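Local coordinates for CELL WALL surface anchor family protein (Streptococcus pneumoniae, PDB 2Y1V), which forms, as the major pilin, the repeating backbone subunit of the pneumococcal pilus and probably polymerises into the fibre that the bacterium displays on its wall, at residues His12-Thr17 against Gly39-Asn44; Lys46-Val51 against Ser120-Glu125; Gly127-Gly132 against Tyr296-Asp301. All blocks are in the same frame, centred on the assembly; numbering follows the deposited sequence.

Interaction 1 (His12-Thr17 against Gly39-Asn44)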
loop_
_atom_site.group_PDB
_atom_site.type_symbol
_atom_site.label_atom_id
_atom_site.label_comp_id
_atom_site.label_asym_id
_atom_site.label_seq_id
_atom_site.Cartn_x
_atom_site.Cartn_y
_atom_site.Cartn_z
ATOM N N HIS A 12 33.771 9.697 20.768
ATOM C CA HIS A 12 33.776 9.609 19.326
ATOM C C HIS A 12 33.099 8.306 19.010
ATOM O O HIS A 12 33.470 7.252 19.519
ATOM C CB HIS A 12 35.198 9.645 18.765
ATOM C CG HIS A 12 36.015 10.795 19.268
ATOM N ND1 HIS A 12 36.241 11.934 18.523
ATOM C CD2 HIS A 12 36.651 10.985 20.449
ATOM C CE1 HIS A 12 36.988 12.773 19.220
ATOM N NE2 HIS A 12 37.248 12.222 20.393
ATOM N N LYS A 13 32.070 8.381 18.192
ATOM C CA LYS A 13 31.305 7.216 17.876
ATOM C C LYS A 13 31.876 6.694 16.580
ATOM O O LYS A 13 31.866 7.386 15.564
ATOM C CB LYS A 13 29.855 7.609 17.703
ATOM C CG LYS A 13 28.905 6.636 18.297
ATOM C CD LYS A 13 29.109 5.303 17.700
ATOM C CE LYS A 13 28.366 4.286 18.489
ATOM N NZ LYS A 13 28.441 3.039 17.750
ATOM N N LEU A 14 32.404 5.482 16.624
ATOM C CA LEU A 14 33.007 4.897 15.448
ATOM C C LEU A 14 32.079 3.893 14.773
ATOM O O LEU A 14 31.421 3.092 15.433
ATOM C CB LEU A 14 34.334 4.233 15.825
ATOM C CG LEU A 14 35.618 5.069 15.718
ATOM C CD1 LEU A 14 35.387 6.554 15.982
ATOM C CD2 LEU A 14 36.723 4.498 16.617
ATOM N N LEU A 15 32.033 3.952 13.449
ATOM C CA LEU A 15 31.291 2.988 12.655
ATOM C C LEU A 15 32.247 2.026 11.931
ATOM O O LEU A 15 33.137 2.463 11.198
ATOM C CB LEU A 15 30.455 3.741 11.629
ATOM C CG LEU A 15 29.249 3.047 11.011
ATOM C CD1 LEU A 15 28.630 4.021 10.063
ATOM C CD2 LEU A 15 29.654 1.790 10.271
ATOM N N ALA A 16 32.086 0.720 12.134
ATOM C CA ALA A 16 32.855 -0.242 11.343
ATOM C C ALA A 16 32.250 -0.401 9.947
ATOM O O ALA A 16 31.236 -1.070 9.781
ATOM C CB ALA A 16 32.929 -1.561 12.038
ATOM N N THR A 17 32.872 0.217 8.942
ATOM C CA THR A 17 32.340 0.169 7.571
ATOM C C THR A 17 32.277 -1.256 7.022
ATOM O O THR A 17 31.448 -1.572 6.173
ATOM C CB THR A 17 33.117 1.084 6.603
ATOM O OG1 THR A 17 34.446 0.584 6.426
ATOM C CG2 THR A 17 33.166 2.526 7.141
ATOM N N GLY A 39 45.222 10.427 16.813
ATOM C CA GLY A 39 45.519 11.283 15.665
ATOM C C GLY A 39 44.854 10.838 14.376
ATOM O O GLY A 39 44.245 11.648 13.686
ATOM N N VAL A 40 44.963 9.547 14.060
ATOM C CA VAL A 40 44.416 8.977 12.822
ATOM C C VAL A 40 43.715 7.642 13.059
ATOM O O VAL A 40 44.215 6.776 13.789
ATOM C CB VAL A 40 45.508 8.780 11.751
ATOM C CG1 VAL A 40 46.868 8.504 12.398
ATOM C CG2 VAL A 40 45.120 7.645 10.800
ATOM N N LEU A 41 42.561 7.473 12.419
ATOM C CA LEU A 41 41.707 6.309 12.651
ATOM C C LEU A 41 42.001 5.156 11.707
ATOM O O LEU A 41 42.458 5.372 10.588
ATOM C CB LEU A 41 40.233 6.701 12.517
ATOM C CG LEU A 41 39.661 7.583 13.628
ATOM C CD1 LEU A 41 38.386 8.265 13.162
ATOM C CD2 LEU A 41 39.427 6.760 14.898
ATOM N N PRO A 42 41.725 3.921 12.159
ATOM C CA PRO A 42 41.872 2.764 11.292
ATOM C C PRO A 42 41.169 3.013 9.962
ATOM O O PRO A 42 40.242 3.817 9.903
ATOM C CB PRO A 42 41.164 1.662 12.083
ATOM C CG PRO A 42 41.402 2.040 13.505
ATOM C CD PRO A 42 41.272 3.540 13.510
ATOM N N ALA A 43 41.609 2.345 8.900
ATOM C CA ALA A 43 40.996 2.542 7.586
ATOM C C ALA A 43 39.587 1.963 7.583
ATOM O O ALA A 43 38.792 2.207 6.683
ATOM C CB ALA A 43 41.845 1.887 6.493
ATOM N N ASN A 44 39.289 1.207 8.626
ATOM C CA ASN A 44 38.064 0.436 8.720
ATOM C C ASN A 44 36.939 1.166 9.465
ATOM O O ASN A 44 35.781 0.745 9.428
ATOM C CB ASN A 44 38.392 -0.884 9.428
ATOM C CG ASN A 44 37.172 -1.540 10.032
ATOM O OD1 ASN A 44 36.094 -1.544 9.429
ATOM N ND2 ASN A 44 37.331 -2.106 11.227
#

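Interaction 2 (Lys46-Val51 against Ser120-Glu125)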
loop_
_atom_site.group_PDB
_atom_site.type_symbol
_atom_site.label_atom_id
_atom_site.label_comp_id
_atom_site.label_asym_id
_atom_site.label_seq_id
_atom_site.Cartn_x
_atom_site.Cartn_y
_atom_site.Cartn_z
ATOM N N LYS A 46 34.844 4.811 10.839
ATOM C CA LYS A 46 34.465 6.171 10.486
ATOM C C LYS A 46 33.748 6.830 11.665
ATOM O O LYS A 46 33.021 6.171 12.403
ATOM C CB LYS A 46 33.571 6.160 9.246
ATOM C CG LYS A 46 33.391 7.519 8.594
ATOM C CD LYS A 46 32.359 7.456 7.474
ATOM C CE LYS A 46 31.640 8.795 7.311
ATOM N NZ LYS A 46 31.024 9.258 8.600
ATOM N N GLU A 47 33.964 8.122 11.854
ATOM C CA GLU A 47 33.308 8.817 12.944
ATOM C C GLU A 47 32.007 9.487 12.499
ATOM O O GLU A 47 31.990 10.285 11.562
ATOM C CB GLU A 47 34.240 9.843 13.585
ATOM C CG GLU A 47 33.613 10.540 14.789
ATOM C CD GLU A 47 34.598 11.416 15.517
ATOM O OE1 GLU A 47 35.760 11.483 15.062
ATOM O OE2 GLU A 47 34.214 12.030 16.539
ATOM N N ILE A 48 30.930 9.165 13.204
ATOM C CA ILE A 48 29.593 9.647 12.864
ATOM C C ILE A 48 28.965 10.541 13.931
ATOM O O ILE A 48 29.160 10.351 15.129
ATOM C CB ILE A 48 28.633 8.473 12.620
ATOM C CG1 ILE A 48 28.583 7.564 13.849
ATOM C CG2 ILE A 48 29.078 7.670 11.402
ATOM C CD1 ILE A 48 27.595 6.420 13.702
ATOM N N ALA A 49 28.211 11.529 13.457
ATOM C CA ALA A 49 27.449 12.418 14.307
ATOM C C ALA A 49 26.038 11.884 14.455
ATOM O O ALA A 49 25.620 10.986 13.714
ATOM C CB ALA A 49 27.397 13.802 13.696
ATOM N N GLY A 50 25.300 12.482 15.388
ATOM C CA GLY A 50 23.907 12.150 15.604
ATOM C C GLY A 50 23.666 10.897 16.414
ATOM O O GLY A 50 22.615 10.283 16.290
ATOM N N VAL A 51 24.627 10.509 17.242
ATOM C CA VAL A 51 24.425 9.408 18.173
ATOM C C VAL A 51 24.336 10.003 19.576
ATOM O O VAL A 51 25.161 10.831 19.941
ATOM C CB VAL A 51 25.573 8.371 18.053
ATOM C CG1 VAL A 51 25.533 7.347 19.161
ATOM C CG2 VAL A 51 25.522 7.691 16.692
ATOM N N SER A 120 18.558 9.047 18.995
ATOM C CA SER A 120 19.600 9.510 18.093
ATOM C C SER A 120 18.962 9.991 16.791
ATOM O O SER A 120 17.751 9.905 16.617
ATOM C CB SER A 120 20.595 8.375 17.850
ATOM O OG SER A 120 21.242 8.016 19.078
ATOM N N THR A 121 19.770 10.509 15.881
ATOM C CA THR A 121 19.244 10.943 14.618
ATOM C C THR A 121 19.989 10.285 13.466
ATOM O O THR A 121 19.572 10.381 12.307
ATOM C CB THR A 121 19.322 12.480 14.501
ATOM O OG1 THR A 121 20.699 12.887 14.513
ATOM C CG2 THR A 121 18.574 13.143 15.674
ATOM N N TYR A 122 21.084 9.603 13.779
ATOM C CA TYR A 122 21.939 9.061 12.714
ATOM C C TYR A 122 21.167 8.178 11.769
ATOM O O TYR A 122 20.269 7.440 12.187
ATOM C CB TYR A 122 23.150 8.307 13.260
ATOM C CG TYR A 122 23.977 7.686 12.169
ATOM C CD1 TYR A 122 24.868 8.453 11.406
ATOM C CD2 TYR A 122 23.866 6.338 11.885
ATOM C CE1 TYR A 122 25.616 7.880 10.393
ATOM C CE2 TYR A 122 24.598 5.767 10.882
ATOM C CZ TYR A 122 25.477 6.521 10.144
ATOM O OH TYR A 122 26.203 5.895 9.153
ATOM N N VAL A 123 21.527 8.265 10.494
ATOM C CA VAL A 123 20.927 7.456 9.446
ATOM C C VAL A 123 22.006 7.169 8.427
ATOM O O VAL A 123 22.588 8.086 7.851
ATOM C CB VAL A 123 19.793 8.210 8.706
ATOM C CG1 VAL A 123 19.157 7.314 7.641
ATOM C CG2 VAL A 123 18.752 8.711 9.676
ATOM N N GLY A 124 22.257 5.895 8.184
ATOM C CA GLY A 124 23.325 5.503 7.282
ATOM C C GLY A 124 23.038 5.761 5.820
ATOM O O GLY A 124 22.069 6.443 5.461
ATOM N N GLU A 125 23.917 5.221 4.983
ATOM C CA GLU A 125 23.785 5.298 3.543
ATOM C C GLU A 125 22.689 4.321 3.133
ATOM O O GLU A 125 22.678 3.165 3.552
ATOM C CB GLU A 125 25.119 4.947 2.888
ATOM C CG GLU A 125 25.051 4.568 1.423
ATOM C CD GLU A 125 26.074 3.500 1.062
ATOM O OE1 GLU A 125 25.918 2.340 1.522
ATOM O OE2 GLU A 125 27.029 3.824 0.320
#

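Interaction 3 (Gly127-Gly132 against Tyr296-Asp301)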
loop_
_atom_site.group_PDB
_atom_site.type_symbol
_atom_site.label_atom_id
_atom_site.label_comp_id
_atom_site.label_asym_id
_atom_site.label_seq_id
_atom_site.Cartn_x
_atom_site.Cartn_y
_atom_site.Cartn_z
ATOM N N GLY A 127 19.600 4.415 3.988
ATOM C CA GLY A 127 18.664 4.191 5.081
ATOM C C GLY A 127 19.061 3.085 6.044
ATOM O O GLY A 127 18.206 2.351 6.540
ATOM N N ALA A 128 20.354 2.946 6.314
ATOM C CA ALA A 128 20.780 1.962 7.305
ATOM C C ALA A 128 20.726 2.569 8.703
ATOM O O ALA A 128 20.914 3.776 8.884
ATOM C CB ALA A 128 22.175 1.438 6.991
ATOM N N THR A 129 20.445 1.730 9.689
ATOM C CA THR A 129 20.398 2.169 11.069
ATOM C C THR A 129 21.496 1.445 11.833
ATOM O O THR A 129 21.964 0.376 11.406
ATOM C CB THR A 129 19.019 1.869 11.739
ATOM O OG1 THR A 129 18.712 0.478 11.636
ATOM C CG2 THR A 129 17.907 2.624 11.082
ATOM N N LEU A 130 21.896 2.010 12.965
ATOM C CA LEU A 130 22.916 1.394 13.792
ATOM C C LEU A 130 22.378 0.110 14.412
ATOM O O LEU A 130 21.286 0.116 14.995
ATOM C CB LEU A 130 23.348 2.348 14.897
ATOM C CG LEU A 130 24.059 3.601 14.424
ATOM C CD1 LEU A 130 24.340 4.519 15.594
ATOM C CD2 LEU A 130 25.340 3.245 13.664
ATOM N N THR A 131 23.146 -0.977 14.292
ATOM C CA THR A 131 22.773 -2.261 14.882
ATOM C C THR A 131 23.642 -2.696 16.075
ATOM O O THR A 131 23.250 -2.527 17.219
ATOM C CB THR A 131 22.777 -3.393 13.839
ATOM O OG1 THR A 131 24.007 -3.370 13.102
ATOM C CG2 THR A 131 21.598 -3.243 12.888
ATOM N N GLY A 132 24.807 -3.277 15.805
ATOM C CA GLY A 132 25.675 -3.799 16.869
ATOM C C GLY A 132 26.622 -2.768 17.454
ATOM O O GLY A 132 26.898 -1.738 16.841
ATOM N N TYR A 296 9.837 1.967 9.789
ATOM C CA TYR A 296 10.691 1.419 10.839
ATOM C C TYR A 296 11.724 2.454 11.285
ATOM O O TYR A 296 11.877 3.504 10.668
ATOM C CB TYR A 296 11.411 0.168 10.325
ATOM C CG TYR A 296 12.510 0.475 9.320
ATOM C CD1 TYR A 296 12.211 0.839 8.007
ATOM C CD2 TYR A 296 13.854 0.403 9.682
ATOM C CE1 TYR A 296 13.234 1.124 7.062
ATOM C CE2 TYR A 296 14.868 0.684 8.764
ATOM C CZ TYR A 296 14.546 1.048 7.461
ATOM O OH TYR A 296 15.555 1.343 6.571
ATOM N N GLY A 297 12.423 2.155 12.368
ATOM C CA GLY A 297 13.426 3.054 12.881
ATOM C C GLY A 297 13.956 2.629 14.221
ATOM O O GLY A 297 13.364 1.775 14.908
ATOM N N ASN A 298 15.098 3.200 14.591
ATOM C CA ASN A 298 15.579 3.054 15.966
ATOM C C ASN A 298 14.790 3.971 16.901
ATOM O O ASN A 298 14.779 3.777 18.117
ATOM C CB ASN A 298 17.079 3.344 16.039
ATOM C CG ASN A 298 17.917 2.179 15.541
ATOM O OD1 ASN A 298 17.397 1.086 15.304
ATOM N ND2 ASN A 298 19.218 2.398 15.406
ATOM N N ASN A 299 14.160 4.986 16.306
ATOM C CA ASN A 299 13.282 5.919 17.008
ATOM C C ASN A 299 11.848 5.543 16.648
ATOM O O ASN A 299 11.626 4.930 15.595
ATOM C CB ASN A 299 13.552 7.362 16.560
ATOM C CG ASN A 299 15.007 7.756 16.687
ATOM O OD1 ASN A 299 15.743 7.191 17.482
ATOM N ND2 ASN A 299 15.425 8.748 15.909
ATOM N N PRO A 300 10.871 5.888 17.501
ATOM C CA PRO A 300 9.496 5.548 17.112
ATOM C C PRO A 300 9.114 6.267 15.817
ATOM O O PRO A 300 9.608 7.372 15.555
ATOM C CB PRO A 300 8.648 6.067 18.280
ATOM C CG PRO A 300 9.608 6.123 19.445
ATOM C CD PRO A 300 10.940 6.525 18.826
ATOM N N ASP A 301 8.238 5.645 15.026
ATOM C CA ASP A 301 7.873 6.169 13.720
ATOM C C ASP A 301 6.357 6.248 13.548
ATOM O O ASP A 301 5.616 5.371 14.005
ATOM C CB ASP A 301 8.509 5.340 12.583
ATOM C CG ASP A 301 8.616 6.131 11.272
ATOM O OD1 ASP A 301 9.487 7.027 11.177
ATOM O OD2 ASP A 301 7.833 5.861 10.331
HETATM O O HOH W 1 18.696 -0.972 14.182
#

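Interaction 1 (His12-Thr17 against Gly39-Asn44)
The carbonyl oxygen of N44 is gripped twice by T17, once by its backbone and once by its side chain. T17 N reaches N44 O at 3.0 Å and meets it nearly end-on, the C=O...N angle being 168°. T17 OG1 approaches the same N44 O from above the carbonyl plane at 3.3 Å, a longer bond that does not follow a lone pair. What brings the hydroxyl there is its place between the backbone N and the carbonyl carbon of T17 (chi1 67°).

The N44 side chain stands next to this grip. Its OD1 lies 4.1 Å from A16 CB, a loose approach, while its ND2 bonds the carbonyl of D20 in the turn that follows the strand. At the other end of the contact one methyl of each leucine meets the other, L14 CD2 to L41 CD2 at 3.9 Å, the two side chains crossing at a slant. L14 also packs on Y153 of strand 149-167.

One acceptor thus ties the residue just after strand 8-16 to the loop leading into strand 45-47. With two donors from T17 on N44 O, the backbones of these two residues are held together mainly by polar bonds, and the leucine contact is a minor apolar addition.

Interaction 2 (Lys46-Val51 against Ser120-Glu125)
I48 makes the first side-chain contact, lying against the ring of Y122. Its CD1 sits over the middle of one face, 3.9 Å from the centroid of the Y122 ring and almost exactly on the ring normal, a CH-pi contact. The other branch reaches toward the hydroxyl end of the ring, with I48 CG2 3.6 Å from Y122 CE1. The first I48 torsion (chi1 57°) sets CG1 between the backbone N and carbonyl carbon and CG2 beside the N, and the extended second torsion carries CD1 over the ring. The two side chains cross at about a right angle.

A49 contributes its carbonyl: A49 O lies 3.5 Å from Y122 CD1, oblique to the ring. G50 then carries the polar part. G50 O accepts from T121 N at 2.9 Å, the straighter bond (165° at the hydrogen), and from Y122 N at 3.0 Å, the more bent one (140°); both donors are tilted from the carbonyl plane. The backbone of G50 has positive phi, and T121 OG1 comes within 3.5 Å of G50 CA. V51 ends the walk: its CG2 touches Y122 CB at 4.2 Å, and S120 OG lies near its CA while bonding M52 N and I116 O.

The Y122 hydroxyl is held by E158 of strand 149-167, so the ring is fixed at its far end as well as across its face. One carbonyl taking two successive N-H groups joins two loops here, in a pilin domain whose strand 8-16 carries the covalent link from K13 to N156, the isopeptide bond characteristic of such Gram-positive pilins.

Interaction 3 (Gly127-Gly132 against Tyr296-Asp301)
N298 lays its carboxamide against T129 and the carbonyl of L130. N298 ND2 lies 3.7 Å from T129 CB, the two side chains slanting past each other, and donates one of its N-H groups to L130 O at 3.1 Å. That bond is nearly straight (164° at the hydrogen). It uses a lone pair of the carbonyl, and L130 O lies close to the plane of the N298 amide, so both flat groups are well placed for it. CG of N298 stands beside its backbone N (chi1 -78°), and the amide reaches across to strand 129-134.

The other end of the amide works through a water. This water donates to N298 OD1 at 2.7 Å and also to L130 O, and it accepts from T129 OG1 at 2.9 Å. L130 O therefore takes the amide and the water together, with N205 ND2 as a further donor, while the opposite roles of OD1 and ND2 settle which way round the amide sits.

Earlier in both segments, Y296 reaches G127 with its hydroxyl. Y296 OH donates to G127 O at 2.8 Å, in the carbonyl plane, and G127 O lies at the edge of the ring. T129 CG2 approaches the same ring obliquely, at 4.3 Å from Y296 CE2, a loose touch.

The contact probably joins the N-terminal part of the pilin to its second, Cna-B-like domain. Strand 129-134 runs antiparallel to strand 149-167, whose P161 packs on Y296, and P406 touches both T129 and Y296. Strand 288-297 pairs instead with strand 208-214 in a different sheet; side chains from its end and from the residue just past it reach the start of strand 129-134 and the loop just before.

In the fold
Interactions 1 and 3 are mainly buried and interaction 2 is partly so, although T17 at the edge of interaction 1 is exposed. Interactions 1 and 2 share a sheet through neighbouring strands 8-16 and 45-47, where L15 N probably bonds K46 O and H12 probably bonds E47. Interactions 2 and 3 touch as well: L130 packs on I48, V51 and Y122, and S120 O probably bonds N299. The chemistry shifts from one contact to the next. A carbonyl taking more than one donor recurs in all three: in interaction 2, which adds an aromatic face, both donors are backbone, in interaction 1 one is, and in interaction 3 they are side chains and a water.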